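Local coordinates for protein CsuE (Acinetobacter baumannii, PDB 6FJY) that probably serves as the tip adhesin of the archaic chaperone-usher Csu pili and so takes part in biofilm formation, captured here in complex with its chaperone CsuC before pilus assembly, at residues N57-A62 against G171-T176; I71-D74 against E78-S81; V135-I140 against V145-P150; R232-Q237 against T241-D246; D254-G257 against R262-S265. All blocks are in the same frame, centred on the assembly; numbering follows the deposited sequence.

Contact 1 of 5, residues N57-A62 against G171-T176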
# COMPACT_ATOMS: atom_id res chain seq x y z
N ASN D 57 -13.66 5.18 -19.49
CA ASN D 57 -13.97 5.05 -18.08
C ASN D 57 -13.68 3.65 -17.55
O ASN D 57 -13.89 3.40 -16.36
CB ASN D 57 -15.44 5.41 -17.82
CG ASN D 57 -15.77 6.86 -18.16
OD1 ASN D 57 -15.37 7.78 -17.45
ND2 ASN D 57 -16.50 7.06 -19.25
N SER D 58 -13.18 2.76 -18.40
CA SER D 58 -12.92 1.37 -18.05
C SER D 58 -11.42 1.14 -17.96
O SER D 58 -10.69 1.43 -18.91
CB SER D 58 -13.56 0.42 -19.06
OG SER D 58 -13.20 -0.92 -18.79
N PHE D 59 -10.97 0.61 -16.82
CA PHE D 59 -9.58 0.23 -16.59
C PHE D 59 -9.52 -1.27 -16.38
O PHE D 59 -10.33 -1.84 -15.64
CB PHE D 59 -9.01 0.95 -15.36
CG PHE D 59 -8.89 2.44 -15.50
CD1 PHE D 59 -10.01 3.22 -15.74
CD2 PHE D 59 -7.66 3.06 -15.38
CE1 PHE D 59 -9.90 4.59 -15.86
CE2 PHE D 59 -7.55 4.43 -15.50
CZ PHE D 59 -8.67 5.19 -15.74
N THR D 60 -8.53 -1.92 -16.99
CA THR D 60 -8.46 -3.37 -17.01
C THR D 60 -7.21 -3.89 -16.31
O THR D 60 -6.11 -3.34 -16.48
CB THR D 60 -8.46 -3.90 -18.43
OG1 THR D 60 -7.63 -3.07 -19.25
CG2 THR D 60 -9.86 -3.92 -18.99
N ASN D 61 -7.39 -4.97 -15.55
CA ASN D 61 -6.28 -5.76 -15.04
C ASN D 61 -5.84 -6.71 -16.15
O ASN D 61 -6.64 -7.52 -16.63
CB ASN D 61 -6.70 -6.54 -13.80
CG ASN D 61 -5.52 -7.09 -13.02
OD1 ASN D 61 -4.41 -7.22 -13.54
ND2 ASN D 61 -5.75 -7.42 -11.75
N ALA D 62 -4.57 -6.61 -16.55
CA ALA D 62 -4.12 -7.40 -17.70
C ALA D 62 -4.12 -8.90 -17.42
O ALA D 62 -3.99 -9.69 -18.37
CB ALA D 62 -2.72 -6.95 -18.14
N GLY D 171 -2.02 11.11 -22.82
CA GLY D 171 -1.48 10.48 -21.64
C GLY D 171 -2.17 9.16 -21.36
O GLY D 171 -3.29 8.92 -21.80
N SER D 172 -1.46 8.31 -20.63
CA SER D 172 -1.98 7.03 -20.17
C SER D 172 -2.37 7.14 -18.70
O SER D 172 -1.62 7.68 -17.89
CB SER D 172 -0.94 5.93 -20.35
OG SER D 172 -1.39 4.73 -19.73
N LEU D 173 -3.54 6.62 -18.37
CA LEU D 173 -4.04 6.61 -17.01
C LEU D 173 -4.01 5.19 -16.47
O LEU D 173 -4.39 4.24 -17.17
CB LEU D 173 -5.47 7.17 -16.94
CG LEU D 173 -5.73 8.68 -16.94
CD1 LEU D 173 -4.92 9.41 -18.00
CD2 LEU D 173 -7.21 8.94 -17.14
N SER D 174 -3.55 5.04 -15.23
CA SER D 174 -3.44 3.74 -14.60
C SER D 174 -3.87 3.85 -13.14
O SER D 174 -3.72 4.90 -12.51
CB SER D 174 -2.01 3.19 -14.69
OG SER D 174 -1.95 1.87 -14.19
N ILE D 175 -4.43 2.76 -12.63
CA ILE D 175 -4.90 2.66 -11.26
C ILE D 175 -4.33 1.38 -10.66
O ILE D 175 -4.53 0.29 -11.21
CB ILE D 175 -6.44 2.65 -11.17
CG1 ILE D 175 -7.03 3.94 -11.72
CG2 ILE D 175 -6.91 2.39 -9.73
CD1 ILE D 175 -8.54 3.90 -11.87
N THR D 176 -3.63 1.51 -9.54
CA THR D 176 -3.02 0.38 -8.85
C THR D 176 -3.81 0.10 -7.57
O THR D 176 -3.79 0.90 -6.63
CB THR D 176 -1.55 0.64 -8.55
OG1 THR D 176 -0.83 0.85 -9.77
CG2 THR D 176 -0.95 -0.53 -7.81
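The F59 ring offers one face to I175, while L173 comes up obliquely at CE2. I175 CD1 stands almost over the middle of that face, 3.8 Å from the ring centroid and 13° off the normal, a clear CH-pi contact. The isoleucine side chain meets the phenylalanine at about a right angle, so its end bears on the face while CG1 follows behind, 3.8 Å from F59 CD2. At the edge, near the ring plane, are the backbone N of S174, 4.1 Å from F59 CE2, and the carbonyl oxygen of N57, from the loop residue just before the ring's strand. The CB of L173 lies 3.7 Å and its carbonyl O 3.6 Å from F59 CE2. CB of F59 points toward strand 171-176, and with CG anti to the carbonyl carbon (chi1 -66°) the ring comes within contact of I175 and L173. No hydrogen bond links the segments. Their strand axes pass 7.8 Å apart at 58°, so the two are packed across the inside of the Ig-like sandwich and are not neighbours in one sheet. Both pair with strand 119-136, where D124 holds the hydroxyls of S58 and T60, while Y121 and A123 also touch F59; I108 and L110 of strand 103-110 border L173 and I175. The chemistry is therefore that of a buried, apolar core: dispersion and CH-pi contact bind the layers, and the methyl seated on the ring face is consistent with close packing of the two strands, with polar bonding left to their sheet partners.

Contact 2 of 5, residues I71-D74 against E78-S81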
# COMPACT_ATOMS: atom_id res chain seq x y z
N ILE D 71 -14.53 7.65 -13.38
CA ILE D 71 -15.24 8.81 -13.90
C ILE D 71 -14.21 9.92 -14.00
O ILE D 71 -13.58 10.28 -12.99
CB ILE D 71 -16.40 9.25 -13.00
CG1 ILE D 71 -17.44 8.14 -12.87
CG2 ILE D 71 -17.03 10.53 -13.52
CD1 ILE D 71 -18.53 8.46 -11.89
N ILE D 72 -14.01 10.45 -15.20
CA ILE D 72 -13.02 11.51 -15.39
C ILE D 72 -13.73 12.85 -15.34
O ILE D 72 -14.77 13.05 -15.97
CB ILE D 72 -12.26 11.32 -16.71
CG1 ILE D 72 -11.83 9.87 -16.87
CG2 ILE D 72 -11.03 12.19 -16.70
CD1 ILE D 72 -11.07 9.34 -15.68
N LEU D 73 -13.16 13.78 -14.56
CA LEU D 73 -13.73 15.10 -14.39
C LEU D 73 -12.68 16.16 -14.67
O LEU D 73 -11.49 15.96 -14.41
CB LEU D 73 -14.29 15.29 -12.97
CG LEU D 73 -15.40 14.36 -12.46
CD1 LEU D 73 -14.83 13.19 -11.68
CD2 LEU D 73 -16.38 15.14 -11.60
N ASP D 74 -13.13 17.30 -15.20
CA ASP D 74 -12.26 18.40 -15.59
C ASP D 74 -11.91 19.26 -14.39
O ASP D 74 -12.24 18.95 -13.25
CB ASP D 74 -12.91 19.23 -16.70
CG ASP D 74 -14.26 19.80 -16.28
OD1 ASP D 74 -14.61 19.70 -15.09
OD2 ASP D 74 -14.98 20.34 -17.15
N GLU D 78 -16.39 18.87 -13.40
CA GLU D 78 -17.45 18.48 -14.33
C GLU D 78 -17.03 17.24 -15.12
O GLU D 78 -15.89 17.15 -15.59
CB GLU D 78 -17.80 19.61 -15.28
CG GLU D 78 -18.57 20.73 -14.62
CD GLU D 78 -19.37 21.55 -15.61
OE1 GLU D 78 -18.79 22.00 -16.62
OE2 GLU D 78 -20.59 21.73 -15.39
N ILE D 79 -17.97 16.31 -15.27
CA ILE D 79 -17.72 15.06 -15.97
C ILE D 79 -17.45 15.32 -17.44
O ILE D 79 -18.23 16.00 -18.13
CB ILE D 79 -18.92 14.11 -15.78
CG1 ILE D 79 -19.12 13.79 -14.30
CG2 ILE D 79 -18.73 12.83 -16.58
CD1 ILE D 79 -20.03 12.63 -14.04
N ILE D 80 -16.36 14.76 -17.95
CA ILE D 80 -16.01 14.86 -19.35
C ILE D 80 -16.52 13.62 -20.08
O ILE D 80 -16.49 12.50 -19.56
CB ILE D 80 -14.49 15.05 -19.56
CG1 ILE D 80 -13.73 13.74 -19.32
CG2 ILE D 80 -13.95 16.08 -18.60
CD1 ILE D 80 -12.30 13.81 -19.75
N SER D 81 -16.98 13.83 -21.30
CA SER D 81 -17.57 12.80 -22.13
C SER D 81 -16.69 12.59 -23.37
O SER D 81 -15.83 13.41 -23.70
CB SER D 81 -18.99 13.20 -22.52
OG SER D 81 -19.53 14.07 -21.53
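A tight hairpin-like return, in which the end of strand 67-73 is met by the chain that leads back from it, brings 71-74 against 78-81. The pairing is short, with L73 and I79 forming a single backbone bridge at a CA-CA distance of 4.3 Å. It is flanked by two nearly straight backbone bonds: I80 N gives to I72 O, 3.1 Å away, and D74 N gives to E78 O at 2.8 Å. The aspartate side chain then closes the turn. CG of D74 sits between its own backbone N and carbonyl carbon (chi1 58°), which folds the carboxylate back over the turn. There OD1 accepts a weak bond from N76 N as well as a stronger one from E78 N, while OD2 is bonded to the hydroxyl of Y50 on strand 47-54. The side chains of D74 and E78 lie side by side with their carboxylates nearly coplanar, D74 OD2 being 4.2 Å from E78 OE1; this like-charge closeness is probably eased by the bonds D74 accepts. Apolar side chains fasten the two flanks. On the buried side I80 CD1 meets I72 CG2 at 3.7 Å, and I80 also reaches Y50 and V52, so the turn is pinned onto strand 47-54. I79 meets both I71 and L73: its CD1 rests against I71 CG2, also 3.7 Å away, and its CG1 touches L73 CD2. The bond that seals the turn is short and bent: E78 N to D74 OD1 is 2.6 Å with 149° at the hydrogen, on the syn side of the carboxylate and 26° out of its plane.

Contact 3 of 5, residues V135-I140 against V145-P150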
# COMPACT_ATOMS: atom_id res chain seq x y z
N VAL D 135 -3.84 32.22 -23.21
CA VAL D 135 -3.61 32.50 -21.79
C VAL D 135 -2.75 33.75 -21.69
O VAL D 135 -1.71 33.83 -22.35
CB VAL D 135 -2.93 31.32 -21.08
CG1 VAL D 135 -2.85 31.59 -19.58
CG2 VAL D 135 -3.67 30.02 -21.38
N PRO D 136 -3.14 34.73 -20.87
CA PRO D 136 -2.30 35.91 -20.68
C PRO D 136 -1.03 35.58 -19.91
O PRO D 136 -1.03 34.73 -19.01
CB PRO D 136 -3.20 36.87 -19.89
CG PRO D 136 -4.18 35.98 -19.21
CD PRO D 136 -4.40 34.81 -20.12
N ALA D 137 0.05 36.24 -20.29
CA ALA D 137 1.38 36.03 -19.73
C ALA D 137 1.70 37.12 -18.71
O ALA D 137 1.14 38.21 -18.74
CB ALA D 137 2.44 36.02 -20.83
N VAL D 138 2.63 36.80 -17.81
CA VAL D 138 3.11 37.82 -16.88
C VAL D 138 3.74 38.95 -17.68
O VAL D 138 4.27 38.75 -18.78
CB VAL D 138 4.10 37.25 -15.85
CG1 VAL D 138 3.37 36.49 -14.78
CG2 VAL D 138 5.13 36.34 -16.52
N ALA D 139 3.66 40.16 -17.13
CA ALA D 139 4.18 41.34 -17.79
C ALA D 139 5.69 41.28 -18.02
O ALA D 139 6.19 41.94 -18.93
CB ALA D 139 3.82 42.59 -16.97
N ILE D 140 6.42 40.49 -17.23
CA ILE D 140 7.88 40.51 -17.34
C ILE D 140 8.38 39.87 -18.63
O ILE D 140 9.55 40.05 -18.99
CB ILE D 140 8.54 39.83 -16.12
CG1 ILE D 140 8.05 38.40 -15.96
CG2 ILE D 140 8.26 40.61 -14.85
CD1 ILE D 140 8.62 37.71 -14.75
N VAL D 145 1.57 39.89 -24.16
CA VAL D 145 1.94 38.58 -24.68
C VAL D 145 0.91 37.56 -24.22
O VAL D 145 0.37 37.66 -23.11
CB VAL D 145 3.37 38.20 -24.25
CG1 VAL D 145 3.71 36.79 -24.68
CG2 VAL D 145 4.38 39.17 -24.83
N PHE D 146 0.62 36.58 -25.08
CA PHE D 146 -0.35 35.55 -24.77
C PHE D 146 0.19 34.19 -25.18
O PHE D 146 0.79 34.05 -26.25
CB PHE D 146 -1.70 35.82 -25.46
CG PHE D 146 -2.39 37.05 -24.95
CD1 PHE D 146 -2.11 38.29 -25.50
CD2 PHE D 146 -3.31 36.97 -23.92
CE1 PHE D 146 -2.74 39.43 -25.03
CE2 PHE D 146 -3.94 38.10 -23.44
CZ PHE D 146 -3.66 39.33 -24.00
N PHE D 147 -0.01 33.20 -24.32
CA PHE D 147 0.31 31.81 -24.65
C PHE D 147 -0.88 31.21 -25.38
O PHE D 147 -1.99 31.15 -24.83
CB PHE D 147 0.64 31.02 -23.38
CG PHE D 147 1.70 31.64 -22.52
CD1 PHE D 147 2.85 32.20 -23.08
CD2 PHE D 147 1.55 31.68 -21.13
CE1 PHE D 147 3.83 32.77 -22.27
CE2 PHE D 147 2.53 32.25 -20.32
CZ PHE D 147 3.67 32.80 -20.89
N GLU D 148 -0.67 30.80 -26.62
CA GLU D 148 -1.76 30.45 -27.51
C GLU D 148 -1.48 29.15 -28.24
O GLU D 148 -0.33 28.81 -28.54
CB GLU D 148 -2.04 31.57 -28.52
CG GLU D 148 -2.75 32.76 -27.92
CD GLU D 148 -2.54 34.04 -28.70
OE1 GLU D 148 -1.53 34.14 -29.44
OE2 GLU D 148 -3.38 34.95 -28.56
N SER D 149 -2.55 28.41 -28.49
CA SER D 149 -2.56 27.29 -29.40
C SER D 149 -2.61 27.81 -30.83
O SER D 149 -2.96 28.97 -31.05
CB SER D 149 -3.77 26.40 -29.10
OG SER D 149 -4.98 27.12 -29.22
N PRO D 150 -2.26 26.99 -31.81
CA PRO D 150 -2.00 27.51 -33.16
C PRO D 150 -3.26 28.05 -33.84
O PRO D 150 -4.30 27.39 -33.87
CB PRO D 150 -1.43 26.31 -33.91
CG PRO D 150 -1.96 25.13 -33.18
CD PRO D 150 -2.01 25.53 -31.74
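F147 lays one face of its ring over the methyl of A137: CB is 3.9 Å from the ring centroid and 29° off the normal, displaced toward CZ, to which it comes within 3.4 Å. The tight fit is a CH-pi contact, reached because CG of F147 stands anti to the carbonyl carbon (chi1 -53°) and the ring leans along the partner strand. A137 CB also meets V145 CG1, 4.1 Å away, so the alanine methyl touches both the valine and the phenylalanine. P136 and F146 lie on the opposite face of the hairpin from V135 and F147, and there the proline CB packs on F146 CE2 at 3.8 Å. The backbone bonds join the strands. V135 and F147 form the hydrogen-bonded pair: V135 N gives to F147 O, and F147 N returns to V135 O, both at 2.7 Å, the second in the carbonyl plane. P136 has no N-H to give and occupies the non-hydrogen-bonded place opposite F146, after which A137 N closes a longer bond of 3.2 Å to V145 O. Further along, S149 and E148 tie their hydroxyl and carboxylate to Y133 and S134, and C2, disulfide-bonded to C35, touches V135 and F147. The whole is an antiparallel beta hairpin between strands 119-136 and 146-148. Its loop carries exposed apolar residues such as A139 and I140 at a far end of the molecule, a place that would suit an adhesive surface.

Contact 4 of 5, residues R232-Q237 against T241-D246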
# COMPACT_ATOMS: atom_id res chain seq x y z
N ARG D 232 2.45 -16.69 30.39
CA ARG D 232 1.53 -15.55 30.46
C ARG D 232 0.90 -15.44 31.84
O ARG D 232 0.65 -16.45 32.49
CB ARG D 232 0.43 -15.65 29.40
CG ARG D 232 0.89 -15.46 27.97
CD ARG D 232 -0.01 -16.23 26.99
NE ARG D 232 0.38 -16.00 25.61
CZ ARG D 232 0.02 -16.77 24.59
NH1 ARG D 232 -0.74 -17.84 24.78
NH2 ARG D 232 0.44 -16.47 23.36
N ALA D 233 0.63 -14.21 32.26
CA ALA D 233 -0.02 -13.98 33.55
C ALA D 233 -0.70 -12.62 33.51
O ALA D 233 -0.26 -11.71 32.81
CB ALA D 233 0.98 -14.07 34.71
N MET D 234 -1.80 -12.51 34.25
CA MET D 234 -2.52 -11.25 34.41
C MET D 234 -2.07 -10.62 35.71
O MET D 234 -2.26 -11.20 36.79
CB MET D 234 -4.03 -11.48 34.40
CG MET D 234 -4.54 -12.09 33.13
SD MET D 234 -5.99 -13.12 33.37
CE MET D 234 -7.22 -11.86 33.38
N LYS D 235 -1.47 -9.44 35.62
CA LYS D 235 -1.00 -8.77 36.82
C LYS D 235 -2.18 -8.10 37.51
O LYS D 235 -3.12 -7.64 36.86
CB LYS D 235 0.08 -7.75 36.49
CG LYS D 235 0.67 -7.03 37.68
CD LYS D 235 1.53 -5.85 37.22
CE LYS D 235 1.41 -4.64 38.14
NZ LYS D 235 1.87 -4.92 39.52
N SER D 236 -2.14 -8.07 38.84
CA SER D 236 -3.17 -7.39 39.60
C SER D 236 -3.08 -5.88 39.39
O SER D 236 -2.01 -5.34 39.11
CB SER D 236 -3.03 -7.70 41.09
OG SER D 236 -1.86 -7.08 41.60
N GLN D 237 -4.22 -5.21 39.54
CA GLN D 237 -4.24 -3.76 39.42
C GLN D 237 -3.41 -3.11 40.51
O GLN D 237 -2.71 -2.12 40.27
CB GLN D 237 -5.68 -3.25 39.46
N THR D 241 0.51 -9.27 42.65
CA THR D 241 -0.07 -10.58 42.45
C THR D 241 -0.18 -10.89 40.96
O THR D 241 -0.36 -9.99 40.13
CB THR D 241 -1.46 -10.66 43.08
OG1 THR D 241 -1.48 -9.89 44.29
CG2 THR D 241 -1.82 -12.10 43.40
N PHE D 242 -0.08 -12.17 40.63
CA PHE D 242 -0.17 -12.62 39.25
C PHE D 242 -1.15 -13.78 39.14
O PHE D 242 -1.18 -14.66 40.00
CB PHE D 242 1.19 -13.05 38.72
CG PHE D 242 2.17 -11.93 38.58
CD1 PHE D 242 2.05 -11.02 37.54
CD2 PHE D 242 3.20 -11.77 39.48
CE1 PHE D 242 2.94 -9.98 37.41
CE2 PHE D 242 4.10 -10.74 39.35
CZ PHE D 242 3.97 -9.84 38.31
N LEU D 243 -1.94 -13.76 38.07
CA LEU D 243 -2.88 -14.83 37.74
C LEU D 243 -2.45 -15.42 36.40
O LEU D 243 -2.67 -14.82 35.35
CB LEU D 243 -4.30 -14.29 37.69
CG LEU D 243 -5.37 -15.29 37.27
CD1 LEU D 243 -5.26 -16.53 38.13
CD2 LEU D 243 -6.74 -14.66 37.39
N LYS D 244 -1.82 -16.59 36.45
CA LYS D 244 -1.28 -17.21 35.24
C LYS D 244 -2.41 -17.68 34.33
O LYS D 244 -3.46 -18.13 34.79
CB LYS D 244 -0.38 -18.39 35.61
CG LYS D 244 0.87 -18.00 36.40
CD LYS D 244 1.61 -19.22 36.92
CE LYS D 244 2.80 -18.81 37.79
NZ LYS D 244 3.52 -19.97 38.37
N TYR D 245 -2.18 -17.59 33.02
CA TYR D 245 -3.18 -18.02 32.05
C TYR D 245 -2.48 -18.43 30.75
O TYR D 245 -1.26 -18.32 30.61
CB TYR D 245 -4.21 -16.91 31.81
CG TYR D 245 -3.68 -15.78 30.96
CD1 TYR D 245 -2.96 -14.75 31.53
CD2 TYR D 245 -3.90 -15.76 29.59
CE1 TYR D 245 -2.47 -13.71 30.75
CE2 TYR D 245 -3.42 -14.73 28.81
CZ TYR D 245 -2.70 -13.71 29.39
OH TYR D 245 -2.22 -12.69 28.62
N ASP D 246 -3.28 -18.90 29.80
CA ASP D 246 -2.79 -19.10 28.44
C ASP D 246 -3.96 -18.96 27.47
O ASP D 246 -5.11 -18.78 27.87
CB ASP D 246 -2.08 -20.45 28.28
CG ASP D 246 -0.87 -20.38 27.35
OD1 ASP D 246 -1.03 -20.00 26.17
OD2 ASP D 246 0.26 -20.71 27.79
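A chi1 of 75° puts CG of Y245 between its backbone N and carbonyl carbon, turning the ring across the hairpin onto CB of R232, whose chain, extended from CG to NE, carries the guanidinium on to D246. This beta hairpin of the Ig-like C-terminal domain joins strands 233-236 and 242-249, with M234 and L243 as the hydrogen-bonded pair, M234 N giving to L243 O at 2.7 Å. R232 CB stands over one face of Y245, 3.8 Å from its centroid; the backbone of A233 and M234 N lie at the ring's edge. M234 SD completes the grip with an oblique Met-aromatic contact, 4.5 Å from that centroid, while M234 CG touches Y245 CD1. Beyond the ring, the hydroxyl of Y245 is bonded to D304. M234 and Y245 also pack on K109 and V110 of the CsuC chain, consistent with this flank belonging to the groove that the chaperone completes by donor-strand complementation. On the other side of the hairpin, F242 CE1 meets the aliphatic K235 CG obliquely at 3.7 Å. The guanidinium's stronger partner is W256 O, through NH2; it is set at 69° to the D246 carboxylate, which also binds R255. D246 OD1 lies at the guanidinium edge, near its plane; the salt bridge to R232 NH1 is close, 2.6 Å, but its hydrogen bond is weak, with 116° at the hydrogen.

Contact 5 of 5, residues D254-G257 against R262-S265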
# COMPACT_ATOMS: atom_id res chain seq x y z
N ASP D 254 -3.51 -26.84 21.40
CA ASP D 254 -2.42 -26.21 20.68
C ASP D 254 -2.26 -24.78 21.19
O ASP D 254 -3.21 -24.00 21.17
CB ASP D 254 -2.68 -26.21 19.18
CG ASP D 254 -2.39 -27.56 18.55
OD1 ASP D 254 -1.89 -28.44 19.27
OD2 ASP D 254 -2.68 -27.72 17.34
N ARG D 255 -1.06 -24.44 21.65
CA ARG D 255 -0.83 -23.09 22.16
C ARG D 255 -0.70 -22.09 21.00
O ARG D 255 -0.05 -22.37 19.99
CB ARG D 255 0.42 -23.07 23.03
CG ARG D 255 0.49 -21.84 23.86
CD ARG D 255 1.71 -21.80 24.75
NE ARG D 255 1.73 -20.58 25.54
CZ ARG D 255 2.47 -19.52 25.25
NH1 ARG D 255 3.28 -19.55 24.20
NH2 ARG D 255 2.43 -18.44 26.02
N TRP D 256 -1.34 -20.93 21.14
CA TRP D 256 -1.24 -19.82 20.19
C TRP D 256 -0.21 -18.84 20.74
O TRP D 256 -0.50 -18.08 21.67
CB TRP D 256 -2.59 -19.13 19.99
CG TRP D 256 -2.64 -18.20 18.85
CD1 TRP D 256 -1.63 -17.91 17.98
CD2 TRP D 256 -3.77 -17.43 18.44
NE1 TRP D 256 -2.07 -17.00 17.04
CE2 TRP D 256 -3.38 -16.69 17.30
CE3 TRP D 256 -5.08 -17.29 18.91
CZ2 TRP D 256 -4.25 -15.82 16.64
CZ3 TRP D 256 -5.95 -16.43 18.25
CH2 TRP D 256 -5.52 -15.71 17.12
N GLY D 257 1.00 -18.90 20.19
CA GLY D 257 2.08 -18.02 20.56
C GLY D 257 2.75 -17.48 19.31
O GLY D 257 2.09 -17.10 18.35
N ARG D 262 2.56 -20.03 15.80
CA ARG D 262 1.81 -19.03 15.07
C ARG D 262 0.63 -19.68 14.36
O ARG D 262 0.39 -20.89 14.45
CB ARG D 262 2.72 -18.30 14.09
CG ARG D 262 3.35 -19.21 13.05
CD ARG D 262 4.38 -18.47 12.21
NE ARG D 262 5.04 -19.37 11.26
CZ ARG D 262 5.99 -19.01 10.41
NH1 ARG D 262 6.41 -17.75 10.38
NH2 ARG D 262 6.52 -19.91 9.59
N TRP D 263 -0.13 -18.85 13.63
CA TRP D 263 -1.35 -19.30 12.97
C TRP D 263 -1.41 -18.62 11.62
O TRP D 263 -1.51 -17.39 11.55
CB TRP D 263 -2.57 -18.95 13.82
CG TRP D 263 -3.79 -19.77 13.55
CD1 TRP D 263 -4.01 -20.58 12.48
CD2 TRP D 263 -4.96 -19.87 14.38
NE1 TRP D 263 -5.25 -21.18 12.58
CE2 TRP D 263 -5.85 -20.76 13.74
CE3 TRP D 263 -5.33 -19.30 15.60
CZ2 TRP D 263 -7.10 -21.09 14.27
CZ3 TRP D 263 -6.59 -19.61 16.13
CH2 TRP D 263 -7.45 -20.50 15.47
N SER D 264 -1.33 -19.40 10.55
CA SER D 264 -1.34 -18.84 9.21
C SER D 264 -2.77 -18.68 8.73
O SER D 264 -3.68 -19.36 9.19
CB SER D 264 -0.56 -19.73 8.24
OG SER D 264 -1.30 -20.88 7.90
N SER D 265 -2.95 -17.74 7.78
CA SER D 265 -4.19 -17.59 7.02
C SER D 265 -4.76 -18.96 6.63
O SER D 265 -4.77 -19.32 5.45
CB SER D 265 -3.95 -16.75 5.77
OG SER D 265 -2.93 -15.79 5.96
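A T-shaped pair of tryptophans forms this contact, buried in the Ig-like C-terminal domain where the loop holding W256 passes the start of strand 263-264. The edge of W263 is directed at the face of W256: the six-membered rings have centroids 4.9 Å apart and planes at 81°. W263 CE3 leads, standing 3.5 Å above the W256 plane over its centre and 3.7 Å from W256 CE2. Beside it W263 CZ3 comes to 3.9 Å from W256 CZ3, so the benzo edge of one indole spreads over the benzo half of the other. Both side chains have CG anti to the backbone N (chi1 -168° for W256, -158° for W263), which places each CG beside its carbonyl carbon; the two side chains meet at about a right angle. W263 CB lies over the same face at the pyrrole end, 3.8 Å from W256 NE1. No hydrogen bond crosses between the segments; the backbones merely approach at G257 O and R262 CA, 3.8 Å apart. Such edge-to-face packing sets the positive rim of one ring on the electron-rich face of the other, a favourable arrangement in an apolar interior. The pair is fixed from the adjoining strands: W256 NE1 bonds to V218 O of strand 217-220, which also pairs with the backbone of W263, while K249 of strand 242-249 and Y283 of strand 279-289 close on W263 by a cation-pi and a further edge-to-face contact.

How the contacts relate
The contacts fall into two groups along the two-domain chain. Contacts 1 and 2 touch in the N-terminal domain, their centres 16 Å apart: strands 58-61 and 67-73 are neighbours, and L173 CD2 meets I72 CD1 at 4.1 Å. Contact 3 lies beyond them, 27 Å from contact 2 between centres, and hangs on strand 119-136, which also pairs with both strands of contact 1. Contacts 4 and 5 belong to the other domain and are tied by polar links, D246 OD2 to R255 NE at 2.7 Å and a probable bond from R232 NH2 to W256 O. Contacts 3 and 4 are 76 Å apart between centres, with CsuC packing on contacts 4 and 5 alone among the five.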